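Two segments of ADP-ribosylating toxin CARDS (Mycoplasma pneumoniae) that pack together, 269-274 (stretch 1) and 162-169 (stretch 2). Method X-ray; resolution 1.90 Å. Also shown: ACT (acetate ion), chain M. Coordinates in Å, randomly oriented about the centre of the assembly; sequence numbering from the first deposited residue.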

# COMPACT_ATOMS: atom_id res chain seq x y z
N VAL A 269 -15.61 -8.42 7.39
CA VAL A 269 -14.62 -9.46 7.19
C VAL A 269 -15.33 -10.84 7.12
O VAL A 269 -14.80 -11.79 6.53
CB VAL A 269 -13.51 -9.42 8.29
CG1 VAL A 269 -14.01 -10.03 9.58
CG2 VAL A 269 -12.23 -10.12 7.84
N LYS A 270 -16.54 -10.94 7.66
CA LYS A 270 -17.28 -12.20 7.59
C LYS A 270 -17.74 -12.55 6.17
O LYS A 270 -18.19 -13.66 5.92
CB LYS A 270 -18.49 -12.17 8.52
CG LYS A 270 -19.59 -11.25 8.08
CD LYS A 270 -20.79 -11.38 9.01
CE LYS A 270 -21.83 -10.33 8.70
NZ LYS A 270 -22.98 -10.48 9.65
N GLU A 271 -17.65 -11.59 5.25
CA GLU A 271 -17.97 -11.84 3.85
C GLU A 271 -16.95 -12.70 3.12
O GLU A 271 -17.22 -13.18 2.02
CB GLU A 271 -18.12 -10.49 3.10
CG GLU A 271 -19.28 -9.64 3.57
CD GLU A 271 -19.19 -8.17 3.17
OE1 GLU A 271 -18.13 -7.72 2.68
OE2 GLU A 271 -20.21 -7.45 3.34
N LEU A 272 -15.74 -12.86 3.68
CA LEU A 272 -14.65 -13.46 2.90
C LEU A 272 -14.88 -14.94 2.64
O LEU A 272 -15.31 -15.66 3.54
CB LEU A 272 -13.29 -13.28 3.61
CG LEU A 272 -12.89 -11.83 3.91
CD1 LEU A 272 -11.50 -11.78 4.52
CD2 LEU A 272 -12.95 -10.98 2.65
N GLU A 273 -14.59 -15.38 1.42
CA GLU A 273 -14.68 -16.78 1.03
C GLU A 273 -13.43 -17.13 0.26
O GLU A 273 -12.82 -16.27 -0.37
CB GLU A 273 -15.88 -17.02 0.09
CG GLU A 273 -17.23 -16.63 0.68
CD GLU A 273 -18.30 -16.38 -0.39
OE1 GLU A 273 -17.98 -16.26 -1.61
OE2 GLU A 273 -19.48 -16.28 0.01
N ASP A 274 -13.05 -18.40 0.31
CA ASP A 274 -11.92 -18.90 -0.46
C ASP A 274 -12.34 -19.07 -1.92
O ASP A 274 -13.29 -19.79 -2.21
CB ASP A 274 -11.45 -20.24 0.10
CG ASP A 274 -10.74 -20.11 1.44
OD1 ASP A 274 -10.36 -18.98 1.83
OD2 ASP A 274 -10.53 -21.15 2.08
C ACT M . -20.97 -16.34 -7.63
O ACT M . -20.16 -15.67 -6.95
OXT ACT M . -21.93 -16.87 -7.02
CH3 ACT M . -20.80 -16.50 -9.11
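Stretch 2, residues 162-169: AHHPAGRV

Stretch 1 leaves a 3-10 segment, residues 269-271, whose last turn is held by Leu272 N bonding to Val269 O at 3.2 Å; beyond it, Leu272 to Asp274 run on in extended conformation. Stretch 2 starts extended, with His163, His164 and Pro165 in the beta and polyproline region, then turns at Ala166 and Gly167, both of positive phi. Two backbone hydrogen bonds fasten this turn, Gly167 N to His164 O at 2.9 Å and Arg168 N to Pro165 O at 3.0 Å. The backbones come nearest at Glu271 and Pro165, with 5.2 Å between their CA atoms. From there the contacts run in opposite senses: His163 meets Glu273, whereas Ala166 meets Lys270 and Glu271.

Pro165 points toward stretch 1, and its CB lies 3.6 Å from Glu271 O and 3.5 Å from Glu273 OE2. The compact ring packs against both residues, with CB nearest, and its phi of -62° suits the ring's constraint. Ala166 CB rests 4.1 Å from Lys270 CG and 4.1 Å from Glu271 CG, a small methyl against the aliphatic parts of two charged side chains. Glycine suits position 167, where phi is 80°. Glu271 OE2 approaches Arg168 CG at 3.3 Å, but the end of the arginine leads away to partners elsewhere in the structure.

A direct hydrogen bond runs from His163 NE2 to Glu273 OE2, 2.8 Å long and nearly straight at 172°. The imidazole also donates through ND1 to acetate OXT at 2.8 Å, so both ring nitrogens carry protons and the ring is positively charged, well matched to carboxylates at its edge. His163 N reaches the same OXT at 3.1 Å. A water adds an indirect link, donating to Glu273 OE2 at 3.0 Å and accepting from Ala166 N at 3.3 Å.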

# COMPACT_ATOMS: atom_id res chain seq x y z
N ALA A 162 -25.00 -13.86 -9.15
CA ALA A 162 -23.99 -14.01 -8.08
C ALA A 162 -24.68 -14.17 -6.74
O ALA A 162 -25.63 -13.46 -6.44
CB ALA A 162 -23.07 -12.79 -8.05
N HIS A 163 -24.20 -15.10 -5.91
CA HIS A 163 -24.72 -15.20 -4.55
C HIS A 163 -24.22 -14.02 -3.74
O HIS A 163 -23.22 -13.39 -4.09
CB HIS A 163 -24.35 -16.53 -3.89
CG HIS A 163 -22.94 -16.58 -3.39
ND1 HIS A 163 -21.86 -16.85 -4.20
CD2 HIS A 163 -22.43 -16.42 -2.14
CE1 HIS A 163 -20.75 -16.84 -3.48
NE2 HIS A 163 -21.07 -16.59 -2.23
N HIS A 164 -24.94 -13.69 -2.67
CA HIS A 164 -24.63 -12.51 -1.86
C HIS A 164 -23.91 -12.92 -0.58
O HIS A 164 -24.54 -13.41 0.34
CB HIS A 164 -25.92 -11.79 -1.51
CG HIS A 164 -26.74 -11.41 -2.70
ND1 HIS A 164 -28.11 -11.22 -2.63
CD2 HIS A 164 -26.40 -11.20 -3.99
CE1 HIS A 164 -28.57 -10.89 -3.83
NE2 HIS A 164 -27.55 -10.88 -4.68
N PRO A 165 -22.58 -12.74 -0.52
CA PRO A 165 -21.86 -13.23 0.66
C PRO A 165 -22.34 -12.53 1.94
O PRO A 165 -22.37 -11.30 2.00
CB PRO A 165 -20.39 -12.90 0.34
CG PRO A 165 -20.35 -12.75 -1.20
CD PRO A 165 -21.68 -12.11 -1.51
N ALA A 166 -22.71 -13.32 2.94
CA ALA A 166 -23.27 -12.80 4.18
C ALA A 166 -24.41 -11.81 3.94
O ALA A 166 -24.61 -10.88 4.72
CB ALA A 166 -22.17 -12.15 5.05
N GLY A 167 -25.15 -12.00 2.85
CA GLY A 167 -26.30 -11.16 2.58
C GLY A 167 -26.00 -9.80 1.97
O GLY A 167 -26.87 -8.92 1.93
N ARG A 168 -24.76 -9.61 1.50
CA ARG A 168 -24.38 -8.36 0.84
C ARG A 168 -24.12 -8.60 -0.64
O ARG A 168 -23.68 -9.68 -1.02
CB ARG A 168 -23.14 -7.74 1.50
CG ARG A 168 -23.45 -7.06 2.84
CD ARG A 168 -23.82 -5.62 2.64
NE ARG A 168 -24.13 -4.94 3.89
CZ ARG A 168 -24.35 -3.64 4.00
NH1 ARG A 168 -24.27 -2.85 2.93
NH2 ARG A 168 -24.63 -3.13 5.19
N VAL A 169 -24.39 -7.60 -1.47
CA VAL A 169 -24.29 -7.76 -2.92
C VAL A 169 -22.95 -7.26 -3.43
O VAL A 169 -22.62 -6.09 -3.24
CB VAL A 169 -25.39 -6.97 -3.62
CG1 VAL A 169 -25.26 -7.13 -5.13
CG2 VAL A 169 -26.76 -7.42 -3.13
O HOH W 1 -21.23 -16.20 2.43